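Local structure of putative tetR-family transcriptional regulator (3FIW) at residues D44-R49 / R70-A75; E28-E33 / W64-K69. The protein probably binds cis-regulatory DNA as a TetR-family transcriptional regulator, most likely a repressor, and assembles from two chains of largely helical structure. All blocks are in the same frame, centred on the assembly; numbering follows the deposited sequence.

Contacts 1 and 2 show how a small helical DNA-binding domain is held together by neighbouring apolar contacts that meet at Phe66. Their midpoints lie about 8 Å apart. Contact 1 ties the turn leading into helix 48-55 to helix 69-79 and is partly buried, joined by a few methyl groups at modest range. Contact 2 sets helix 27-41 against the loop between helices 60-63 and 69-79; it is buried deeper and aromatic in character. The two meet where Leu72 and Ala75 of contact 1 pack on the Phe66 ring of contact 2. A polar tie joins them as well, a probable hydrogen bond of 2.8 Å from Lys69 NZ to Val46 O.

Contact 1. Residues D44-R49 / R70-A75; sequences DGVSTR and RDLLTA
Val46 and Leu72 point their side chains at each other and meet methyl to methyl, Val46 CG1 lying 4.2 Å from Leu72 CD2. With chi1 at 178°, the valine CG1 stands opposite the backbone N, and this carries the methyl toward helix 69-79. There it also comes within 4.5 Å of CD2 of Leu73, whose CB does not point at 44-49 although the end of the side chain comes nearer. One valine methyl is thus shared by two consecutive leucines of the helix. Leu72 in turn faces a second residue, since its CD2 lies 4.5 Å from Thr48 OG1 in a loose approach. No hydrogen bond crosses between 44-49 and 70-75, so apolar packing carries the contact, and Leu38 of helix 27-41 also touches Val46. The CB of Ser47 points away from helix 69-79, and its OG caps the backbone N of Arg50 at the start of helix 48-55. Asp44 OD1, farther back, forms a salt bridge with Arg119. The arrangement is characteristic of the TetR-type N-terminal domain, in which the turn entering the predicted helix-turn-helix packs on the helix that follows the motif.

Contact 2. Residues E28-E33 / W64-K69; sequences ETVITE and WYFRTK
The CA atoms of Val30, on helix 27-41, and Tyr65, in the irregular segment 64-69, stand 8.2 Å apart, the closest CA pair between the two segments. Val30 divides its branches between two rings. Its CG2 sits over one face of Tyr65, 4.3 Å from the ring centroid and 13° off the normal, in a CH-pi contact. CG1, placed anti to the backbone N (chi1 170°), meets the edge of Phe66 instead, 3.7 Å from CE2. Ile31 crosses Phe66 at about a right angle, with its CG1 3.5 Å from CZ, and CD1 reaches the same edge in the ring plane. In TetR-family DNA-binding domains the first helix packs against the helix-turn-helix; here Phe66, the last residue of the predicted motif, fills the space between helices 27-41 and 69-79. An alanine in place of Phe66 would remove the ring that Val30 and Ile31 rest against and is likely to open a gap beside Leu72 and Ala75. Tyr65 CB lies 3.7 Å above one face of the Phe66 ring, offset toward its rim. Just beyond, Thr68 OG1 caps the backbone N of Asp71, where the chain enters helix 69-79.

Contact 1. Residues D44-R49 / R70-A75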
loop_
_atom_site.group_PDB
_atom_site.type_symbol
_atom_site.label_atom_id
_atom_site.label_comp_id
_atom_site.label_asym_id
_atom_site.label_seq_id
_atom_site.Cartn_x
_atom_site.Cartn_y
_atom_site.Cartn_z
ATOM N N ASP A 44 0.907 -6.313 15.429
ATOM C CA ASP A 44 0.670 -5.517 16.630
ATOM C C ASP A 44 1.000 -6.289 17.880
ATOM O O ASP A 44 1.349 -5.669 18.888
ATOM C CB ASP A 44 -0.776 -5.033 16.680
ATOM C CG ASP A 44 -1.037 -3.824 15.762
ATOM O OD1 ASP A 44 -0.082 -3.259 15.162
ATOM O OD2 ASP A 44 -2.209 -3.423 15.674
ATOM N N GLY A 45 0.899 -7.624 17.825
ATOM C CA GLY A 45 1.402 -8.503 18.921
ATOM C C GLY A 45 2.877 -8.975 18.957
ATOM O O GLY A 45 3.273 -9.759 19.843
ATOM N N VAL A 46 3.711 -8.530 18.027
ATOM C CA VAL A 46 5.099 -8.991 17.981
ATOM C C VAL A 46 5.906 -8.142 18.981
ATOM O O VAL A 46 5.866 -6.900 18.931
ATOM C CB VAL A 46 5.688 -8.943 16.532
ATOM C CG1 VAL A 46 7.134 -9.375 16.486
ATOM C CG2 VAL A 46 4.880 -9.820 15.613
ATOM N N SER A 47 6.575 -8.815 19.922
ATOM C CA SER A 47 7.477 -8.186 20.873
ATOM C C SER A 47 8.575 -9.170 21.176
ATOM O O SER A 47 8.434 -10.390 20.962
ATOM C CB SER A 47 6.777 -7.799 22.179
ATOM O OG SER A 47 6.183 -8.928 22.776
ATOM N N THR A 48 9.688 -8.626 21.628
ATOM C CA THR A 48 10.801 -9.412 22.105
ATOM C C THR A 48 10.382 -10.327 23.248
ATOM O O THR A 48 10.732 -11.521 23.259
ATOM C CB THR A 48 11.927 -8.481 22.531
ATOM O OG1 THR A 48 12.170 -7.585 21.434
ATOM C CG2 THR A 48 13.198 -9.264 22.840
ATOM N N ARG A 49 9.622 -9.793 24.194
ATOM C CA ARG A 49 9.237 -10.622 25.316
ATOM C C ARG A 49 8.380 -11.820 24.875
ATOM O O ARG A 49 8.571 -12.940 25.356
ATOM C CB ARG A 49 8.697 -9.792 26.517
ATOM C CG ARG A 49 7.228 -9.784 26.773
ATOM C CD ARG A 49 6.821 -10.679 27.954
ATOM N NE ARG A 49 5.362 -10.649 28.150
ATOM C CZ ARG A 49 4.459 -11.200 27.321
ATOM N NH1 ARG A 49 4.836 -11.868 26.232
ATOM N NH2 ARG A 49 3.157 -11.096 27.585
ATOM N N ARG A 70 12.886 -2.429 16.476
ATOM C CA ARG A 70 13.191 -2.004 15.109
ATOM C C ARG A 70 14.062 -3.021 14.369
ATOM O O ARG A 70 13.751 -3.360 13.241
ATOM C CB ARG A 70 13.842 -0.600 15.089
ATOM C CG ARG A 70 14.025 0.046 13.676
ATOM C CD ARG A 70 14.879 1.377 13.701
ATOM N NE ARG A 70 16.328 1.087 13.763
ATOM C CZ ARG A 70 17.100 1.154 14.867
ATOM N NH1 ARG A 70 16.591 1.542 16.050
ATOM N NH2 ARG A 70 18.402 0.834 14.782
ATOM N N ASP A 71 15.160 -3.482 14.973
ATOM C CA ASP A 71 16.099 -4.404 14.286
ATOM C C ASP A 71 15.519 -5.824 14.047
ATOM O O ASP A 71 15.870 -6.493 13.076
ATOM C CB ASP A 71 17.404 -4.564 15.061
ATOM C CG ASP A 71 18.178 -3.290 15.171
ATOM O OD1 ASP A 71 17.781 -2.292 14.577
ATOM O OD2 ASP A 71 19.183 -3.275 15.895
ATOM N N LEU A 72 14.677 -6.262 14.993
ATOM C CA LEU A 72 13.919 -7.487 14.883
ATOM C C LEU A 72 12.992 -7.435 13.661
ATOM O O LEU A 72 13.061 -8.296 12.798
ATOM C CB LEU A 72 13.106 -7.714 16.177
ATOM C CG LEU A 72 12.170 -8.914 16.066
ATOM C CD1 LEU A 72 12.973 -10.241 15.837
ATOM C CD2 LEU A 72 11.261 -8.993 17.282
ATOM N N LEU A 73 12.125 -6.422 13.592
ATOM C CA LEU A 73 11.277 -6.183 12.401
ATOM C C LEU A 73 11.997 -6.162 11.038
ATOM O O LEU A 73 11.523 -6.781 10.101
ATOM C CB LEU A 73 10.451 -4.897 12.585
ATOM C CG LEU A 73 9.425 -4.999 13.736
ATOM C CD1 LEU A 73 8.614 -3.742 13.796
ATOM C CD2 LEU A 73 8.481 -6.213 13.638
ATOM N N THR A 74 13.097 -5.410 10.932
ATOM C CA THR A 74 13.912 -5.296 9.720
ATOM C C THR A 74 14.331 -6.671 9.288
ATOM O O THR A 74 14.187 -7.003 8.136
ATOM C CB THR A 74 15.160 -4.391 9.973
ATOM O OG1 THR A 74 14.708 -3.083 10.298
ATOM C CG2 THR A 74 16.120 -4.260 8.762
ATOM N N ALA A 75 14.868 -7.455 10.224
ATOM C CA ALA A 75 15.224 -8.843 10.017
ATOM C C ALA A 75 14.068 -9.726 9.596
ATOM O O ALA A 75 14.259 -10.578 8.740
ATOM C CB ALA A 75 15.899 -9.436 11.260
#

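Contact 2. Residues E28-E33 / W64-K69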
loop_
_atom_site.group_PDB
_atom_site.type_symbol
_atom_site.label_atom_id
_atom_site.label_comp_id
_atom_site.label_asym_id
_atom_site.label_seq_id
_atom_site.Cartn_x
_atom_site.Cartn_y
_atom_site.Cartn_z
ATOM N N GLU A 28 18.865 -17.323 12.484
ATOM C CA GLU A 28 17.827 -17.771 11.508
ATOM C C GLU A 28 16.588 -18.402 12.184
ATOM O O GLU A 28 15.459 -18.084 11.832
ATOM C CB GLU A 28 18.406 -18.689 10.407
ATOM C CG GLU A 28 19.324 -19.829 10.930
ATOM C CD GLU A 28 20.051 -20.638 9.825
ATOM O OE1 GLU A 28 20.127 -21.890 9.983
ATOM O OE2 GLU A 28 20.537 -20.026 8.826
ATOM N N THR A 29 16.854 -19.255 13.170
ATOM C CA THR A 29 15.917 -19.799 14.147
ATOM C C THR A 29 15.082 -18.771 14.852
ATOM O O THR A 29 13.895 -18.950 14.988
ATOM C CB THR A 29 16.733 -20.558 15.257
ATOM O OG1 THR A 29 17.516 -21.555 14.619
ATOM C CG2 THR A 29 15.851 -21.188 16.404
ATOM N N VAL A 30 15.708 -17.736 15.399
ATOM C CA VAL A 30 14.941 -16.702 16.083
ATOM C C VAL A 30 13.992 -16.013 15.102
ATOM O O VAL A 30 12.824 -15.787 15.422
ATOM C CB VAL A 30 15.845 -15.700 16.830
ATOM C CG1 VAL A 30 15.052 -14.510 17.325
ATOM C CG2 VAL A 30 16.498 -16.386 18.008
ATOM N N ILE A 31 14.512 -15.697 13.911
ATOM C CA ILE A 31 13.792 -14.952 12.912
ATOM C C ILE A 31 12.629 -15.787 12.392
ATOM O O ILE A 31 11.561 -15.270 12.130
ATOM C CB ILE A 31 14.740 -14.489 11.738
ATOM C CG1 ILE A 31 15.755 -13.450 12.221
ATOM C CG2 ILE A 31 13.935 -13.910 10.599
ATOM C CD1 ILE A 31 17.035 -13.314 11.357
ATOM N N THR A 32 12.844 -17.086 12.244
ATOM C CA THR A 32 11.826 -18.000 11.736
ATOM C C THR A 32 10.726 -18.130 12.754
ATOM O O THR A 32 9.532 -18.156 12.418
ATOM C CB THR A 32 12.459 -19.391 11.427
ATOM O OG1 THR A 32 13.294 -19.264 10.261
ATOM C CG2 THR A 32 11.384 -20.435 11.153
ATOM N N GLU A 33 11.142 -18.168 14.015
ATOM C CA GLU A 33 10.221 -18.187 15.131
ATOM C C GLU A 33 9.431 -16.865 15.280
ATOM O O GLU A 33 8.280 -16.864 15.741
ATOM C CB GLU A 33 10.999 -18.519 16.396
ATOM C CG GLU A 33 10.153 -19.195 17.462
ATOM C CD GLU A 33 9.691 -20.613 17.099
ATOM O OE1 GLU A 33 10.455 -21.407 16.486
ATOM O OE2 GLU A 33 8.538 -20.921 17.455
ATOM N N TRP A 64 20.996 -9.935 22.248
ATOM C CA TRP A 64 22.240 -10.246 21.564
ATOM C C TRP A 64 22.066 -10.508 20.078
ATOM O O TRP A 64 23.039 -10.389 19.291
ATOM C CB TRP A 64 22.904 -11.436 22.281
ATOM C CG TRP A 64 23.122 -11.065 23.748
ATOM C CD1 TRP A 64 22.491 -11.595 24.850
ATOM C CD2 TRP A 64 23.968 -10.020 24.235
ATOM N NE1 TRP A 64 22.932 -10.948 25.999
ATOM C CE2 TRP A 64 23.847 -9.991 25.639
ATOM C CE3 TRP A 64 24.824 -9.103 23.616
ATOM C CZ2 TRP A 64 24.536 -9.067 26.420
ATOM C CZ3 TRP A 64 25.530 -8.222 24.400
ATOM C CH2 TRP A 64 25.377 -8.198 25.775
ATOM N N TYR A 65 20.836 -10.875 19.716
ATOM C CA TYR A 65 20.379 -10.949 18.314
ATOM C C TYR A 65 19.826 -9.625 17.761
ATOM O O TYR A 65 20.122 -9.247 16.623
ATOM C CB TYR A 65 19.289 -12.021 18.162
ATOM C CG TYR A 65 19.815 -13.394 18.468
ATOM C CD1 TYR A 65 20.628 -14.070 17.552
ATOM C CD2 TYR A 65 19.577 -13.981 19.702
ATOM C CE1 TYR A 65 21.141 -15.319 17.855
ATOM C CE2 TYR A 65 20.064 -15.185 19.998
ATOM C CZ TYR A 65 20.833 -15.857 19.072
ATOM O OH TYR A 65 21.337 -17.059 19.419
ATOM N N PHE A 66 18.999 -8.948 18.553
ATOM C CA PHE A 66 18.285 -7.778 18.096
ATOM C C PHE A 66 18.246 -6.800 19.198
ATOM O O PHE A 66 17.548 -6.982 20.193
ATOM C CB PHE A 66 16.861 -8.159 17.649
ATOM C CG PHE A 66 16.856 -9.165 16.558
ATOM C CD1 PHE A 66 17.496 -8.886 15.332
ATOM C CD2 PHE A 66 16.296 -10.411 16.749
ATOM C CE1 PHE A 66 17.544 -9.839 14.320
ATOM C CE2 PHE A 66 16.317 -11.368 15.728
ATOM C CZ PHE A 66 16.960 -11.079 14.519
ATOM N N ARG A 67 19.037 -5.762 19.026
ATOM C CA ARG A 67 19.279 -4.784 20.072
ATOM C C ARG A 67 17.969 -4.073 20.363
ATOM O O ARG A 67 17.720 -3.680 21.517
ATOM C CB ARG A 67 20.284 -3.784 19.567
ATOM C CG ARG A 67 21.234 -3.213 20.549
ATOM C CD ARG A 67 21.871 -2.008 19.917
ATOM N NE ARG A 67 23.313 -1.929 20.152
ATOM C CZ ARG A 67 24.246 -2.575 19.429
ATOM N NH1 ARG A 67 23.892 -3.375 18.422
ATOM N NH2 ARG A 67 25.542 -2.434 19.715
ATOM N N THR A 68 17.128 -3.946 19.319
ATOM C CA THR A 68 15.881 -3.183 19.369
ATOM C C THR A 68 14.809 -3.926 18.637
ATOM O O THR A 68 15.113 -4.789 17.841
ATOM C CB THR A 68 16.038 -1.810 18.675
ATOM O OG1 THR A 68 16.616 -2.030 17.381
ATOM C CG2 THR A 68 16.983 -0.924 19.470
ATOM N N LYS A 69 13.557 -3.602 18.937
ATOM C CA LYS A 69 12.394 -4.087 18.196
ATOM C C LYS A 69 12.471 -3.668 16.733
ATOM O O LYS A 69 12.157 -4.457 15.852
ATOM C CB LYS A 69 11.099 -3.522 18.777
ATOM C CG LYS A 69 9.813 -4.254 18.314
ATOM C CD LYS A 69 8.637 -3.271 18.397
ATOM C CE LYS A 69 7.290 -3.926 18.742
ATOM N NZ LYS A 69 6.631 -4.614 17.596
#